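Local coordinates for insecticidal crystal protein Cry7Cal (Bacillus thuringiensis, PDB 5ZI1) that is an insecticidal toxin that probably binds gut receptors and forms membrane pores, this chain being the three-domain core of a longer protoxin, at residues 492-502 with 585-594. Numbering follows the deposited sequence.
Sequences TGGPILKIVNN and TSNCTIYIDK
Leu497 and Ile499 pair with Ile592 and Ile590 across two neighbouring antiparallel strands, 496-500 and 589-594, in the C-terminal beta-sandwich domain of this delta endotoxin. Each hydrogen-bonded pair closes with two backbone bonds: Ile592 N reaches Leu497 O at 2.9 Å, and Ile590 N reaches Ile499 O at 2.7 Å. These four residues turn into the sandwich, where Val509 of the opposing sheet meets Leu497 and Ile499. There, CD1 of Ile499 comes within 3.6 Å of CG1 of Ile592, from the neighbouring hydrogen-bonded pair, while strands 484-487 and 521-530 continue the sheet on either side.

On the other face, Lys498 and Tyr591 run alongside each other in the same direction. The lysine methylenes approach the ring obliquely on the CE2 side, CG lying 3.4 Å from Tyr591 CE2; a chi1 of -177° turns Lys498 CG away from its own backbone N and toward the ring. Near the loop 492-495, Asp593 holds a salt bridge to Arg527 through OD2 and packs its carboxylate against CB and CG2 of Thr492.

At the other end the strands give way to asparagine contacts. Asn501 ND2 donates to Ser586 O at 2.9 Å, from above the carbonyl plane. Water 2 joins Asn502 N to Asn587 OD1 and Cys588 O. The same OD1 accepts Asn502 ND2 at 2.9 Å, the two amide planes standing 88° apart.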
loop_
_atom_site.group_PDB
_atom_site.type_symbol
_atom_site.label_atom_id
_atom_site.label_comp_id
_atom_site.label_asym_id
_atom_site.label_seq_id
_atom_site.Cartn_x
_atom_site.Cartn_y
_atom_site.Cartn_z
ATOM N N THR A 492 5.457 -1.075 6.330
ATOM C CA THR A 492 4.910 -2.429 6.363
ATOM C C THR A 492 3.706 -2.599 5.444
ATOM O O THR A 492 3.050 -3.650 5.473
ATOM C CB THR A 492 4.547 -2.801 7.797
ATOM O OG1 THR A 492 3.698 -1.782 8.341
ATOM C CG2 THR A 492 5.838 -2.909 8.671
ATOM N N GLY A 493 3.411 -1.598 4.616
ATOM C CA GLY A 493 2.308 -1.698 3.692
ATOM C C GLY A 493 0.952 -1.461 4.299
ATOM O O GLY A 493 -0.059 -1.667 3.615
ATOM N N GLY A 494 0.885 -1.054 5.561
ATOM C CA GLY A 494 -0.390 -0.888 6.214
ATOM C C GLY A 494 -0.171 -0.698 7.693
ATOM O O GLY A 494 0.968 -0.671 8.153
ATOM N N PRO A 495 -1.240 -0.541 8.467
ATOM C CA PRO A 495 -1.073 -0.286 9.902
ATOM C C PRO A 495 -0.697 -1.558 10.651
ATOM O O PRO A 495 -0.712 -2.665 10.107
ATOM C CB PRO A 495 -2.438 0.251 10.335
ATOM C CG PRO A 495 -3.378 -0.168 9.271
ATOM C CD PRO A 495 -2.615 -0.283 8.008
ATOM N N ILE A 496 -0.331 -1.374 11.924
ATOM C CA ILE A 496 0.191 -2.437 12.772
ATOM C C ILE A 496 -0.477 -2.327 14.137
ATOM O O ILE A 496 -1.116 -1.328 14.457
ATOM C CB ILE A 496 1.731 -2.377 12.911
ATOM C CG1 ILE A 496 2.162 -1.080 13.600
ATOM C CG2 ILE A 496 2.407 -2.536 11.554
ATOM C CD1 ILE A 496 3.648 -0.966 13.786
ATOM N N LEU A 497 -0.331 -3.378 14.946
ATOM C CA LEU A 497 -0.858 -3.373 16.304
ATOM C C LEU A 497 0.197 -2.899 17.294
ATOM O O LEU A 497 1.366 -3.293 17.211
ATOM C CB LEU A 497 -1.336 -4.767 16.716
ATOM C CG LEU A 497 -2.550 -5.356 15.989
ATOM C CD1 LEU A 497 -3.339 -6.276 16.904
ATOM C CD2 LEU A 497 -3.434 -4.265 15.442
ATOM N N LYS A 498 -0.230 -2.071 18.252
ATOM C CA LYS A 498 0.614 -1.620 19.351
ATOM C C LYS A 498 0.009 -2.095 20.665
ATOM O O LYS A 498 -1.049 -1.610 21.079
ATOM C CB LYS A 498 0.751 -0.104 19.345
ATOM C CG LYS A 498 1.682 0.418 20.411
ATOM C CD LYS A 498 1.780 1.926 20.316
ATOM C CE LYS A 498 0.927 2.605 21.374
ATOM N NZ LYS A 498 1.779 3.152 22.486
ATOM N N ILE A 499 0.690 -3.020 21.333
ATOM C CA ILE A 499 0.228 -3.584 22.595
ATOM C C ILE A 499 1.074 -3.013 23.728
ATOM O O ILE A 499 2.308 -3.082 23.685
ATOM C CB ILE A 499 0.304 -5.120 22.581
ATOM C CG1 ILE A 499 -0.289 -5.667 21.285
ATOM C CG2 ILE A 499 -0.423 -5.721 23.788
ATOM C CD1 ILE A 499 0.209 -7.049 20.959
ATOM N N VAL A 500 0.410 -2.454 24.737
ATOM C CA VAL A 500 1.042 -2.028 25.982
ATOM C C VAL A 500 0.551 -2.958 27.092
ATOM O O VAL A 500 -0.645 -2.973 27.411
ATOM C CB VAL A 500 0.731 -0.560 26.305
ATOM C CG1 VAL A 500 1.487 -0.137 27.532
ATOM C CG2 VAL A 500 1.074 0.345 25.107
ATOM N N ASN A 501 1.479 -3.719 27.695
ATOM C CA ASN A 501 1.099 -4.892 28.485
ATOM C C ASN A 501 0.366 -4.494 29.761
ATOM O O ASN A 501 -0.689 -5.057 30.076
ATOM C CB ASN A 501 2.345 -5.738 28.796
ATOM C CG ASN A 501 2.090 -6.857 29.820
ATOM O OD1 ASN A 501 0.950 -7.271 30.048
ATOM N ND2 ASN A 501 3.172 -7.375 30.411
ATOM N N ASN A 502 0.888 -3.507 30.497
ATOM C CA ASN A 502 0.207 -3.097 31.721
ATOM C C ASN A 502 -1.207 -2.579 31.468
ATOM O O ASN A 502 -1.978 -2.448 32.427
ATOM C CB ASN A 502 1.022 -2.039 32.495
ATOM C CG ASN A 502 1.027 -0.651 31.830
ATOM O OD1 ASN A 502 -0.010 0.030 31.736
ATOM N ND2 ASN A 502 2.218 -0.201 31.417
ATOM N N THR A 585 5.390 -11.346 31.139
ATOM C CA THR A 585 5.823 -10.340 30.183
ATOM C C THR A 585 6.218 -9.083 30.945
ATOM O O THR A 585 5.536 -8.680 31.893
ATOM C CB THR A 585 4.708 -10.045 29.163
ATOM O OG1 THR A 585 4.457 -11.222 28.384
ATOM C CG2 THR A 585 5.089 -8.897 28.219
ATOM N N SER A 586 7.328 -8.475 30.540
ATOM C CA SER A 586 7.797 -7.267 31.198
ATOM C C SER A 586 6.813 -6.115 30.972
ATOM O O SER A 586 5.802 -6.243 30.278
ATOM C CB SER A 586 9.184 -6.889 30.689
ATOM O OG SER A 586 9.140 -6.588 29.298
ATOM N N ASN A 587 7.116 -4.969 31.581
ATOM C CA ASN A 587 6.296 -3.770 31.440
ATOM C C ASN A 587 6.791 -3.016 30.208
ATOM O O ASN A 587 7.541 -2.046 30.291
ATOM C CB ASN A 587 6.370 -2.925 32.703
ATOM C CG ASN A 587 5.461 -1.724 32.652
ATOM O OD1 ASN A 587 4.746 -1.514 31.674
ATOM N ND2 ASN A 587 5.483 -0.923 33.711
ATOM N N CYS A 588 6.366 -3.487 29.040
ATOM C CA CYS A 588 6.939 -3.040 27.783
ATOM C C CYS A 588 5.828 -2.770 26.772
ATOM O O CYS A 588 4.635 -2.873 27.074
ATOM C CB CYS A 588 7.913 -4.081 27.231
ATOM S SG CYS A 588 7.106 -5.634 26.802
ATOM N N THR A 589 6.250 -2.425 25.558
ATOM C CA THR A 589 5.382 -2.233 24.407
ATOM C C THR A 589 5.769 -3.262 23.357
ATOM O O THR A 589 6.960 -3.529 23.148
ATOM C CB THR A 589 5.503 -0.782 23.863
ATOM O OG1 THR A 589 4.894 0.117 24.791
ATOM C CG2 THR A 589 4.805 -0.602 22.517
ATOM N N ILE A 590 4.756 -3.867 22.735
ATOM C CA ILE A 590 4.920 -4.878 21.697
ATOM C C ILE A 590 4.180 -4.405 20.456
ATOM O O ILE A 590 3.044 -3.924 20.541
ATOM C CB ILE A 590 4.385 -6.259 22.140
ATOM C CG1 ILE A 590 5.127 -6.772 23.373
ATOM C CG2 ILE A 590 4.482 -7.271 21.019
ATOM C CD1 ILE A 590 4.283 -6.731 24.601
ATOM N N TYR A 591 4.823 -4.541 19.303
ATOM C CA TYR A 591 4.210 -4.221 18.027
ATOM C C TYR A 591 4.092 -5.500 17.221
ATOM O O TYR A 591 5.055 -6.267 17.132
ATOM C CB TYR A 591 5.032 -3.185 17.261
ATOM C CG TYR A 591 5.277 -1.921 18.033
ATOM C CD1 TYR A 591 6.406 -1.789 18.843
ATOM C CD2 TYR A 591 4.381 -0.850 17.956
ATOM C CE1 TYR A 591 6.636 -0.638 19.557
ATOM C CE2 TYR A 591 4.610 0.320 18.661
ATOM C CZ TYR A 591 5.737 0.422 19.454
ATOM O OH TYR A 591 5.961 1.582 20.166
ATOM N N ILE A 592 2.912 -5.740 16.659
ATOM C CA ILE A 592 2.654 -6.910 15.836
ATOM C C ILE A 592 2.417 -6.406 14.424
ATOM O O ILE A 592 1.495 -5.619 14.186
ATOM C CB ILE A 592 1.447 -7.720 16.335
ATOM C CG1 ILE A 592 1.577 -8.061 17.823
ATOM C CG2 ILE A 592 1.233 -8.966 15.465
ATOM C CD1 ILE A 592 2.674 -9.057 18.156
ATOM N N ASP A 593 3.247 -6.850 13.494
ATOM C CA ASP A 593 3.104 -6.438 12.111
ATOM C C ASP A 593 2.357 -7.525 11.341
ATOM O O ASP A 593 1.145 -7.409 11.131
ATOM C CB ASP A 593 4.486 -6.134 11.525
ATOM C CG ASP A 593 4.461 -5.933 10.025
ATOM O OD1 ASP A 593 3.417 -5.490 9.496
ATOM O OD2 ASP A 593 5.493 -6.236 9.372
ATOM N N LYS A 594 3.046 -8.597 10.953
ATOM C CA LYS A 594 2.454 -9.656 10.154
ATOM C C LYS A 594 2.399 -10.967 10.935
ATOM O O LYS A 594 3.210 -11.226 11.846
ATOM C CB LYS A 594 3.241 -9.876 8.858
ATOM C CG LYS A 594 3.464 -8.618 8.033
ATOM C CD LYS A 594 2.147 -8.080 7.416
ATOM C CE LYS A 594 2.390 -6.756 6.662
ATOM N NZ LYS A 594 3.457 -6.879 5.618
HETATM O O HOH W 1 -1.248 -5.398 10.747
HETATM O O HOH W 2 3.565 -2.532 29.311
#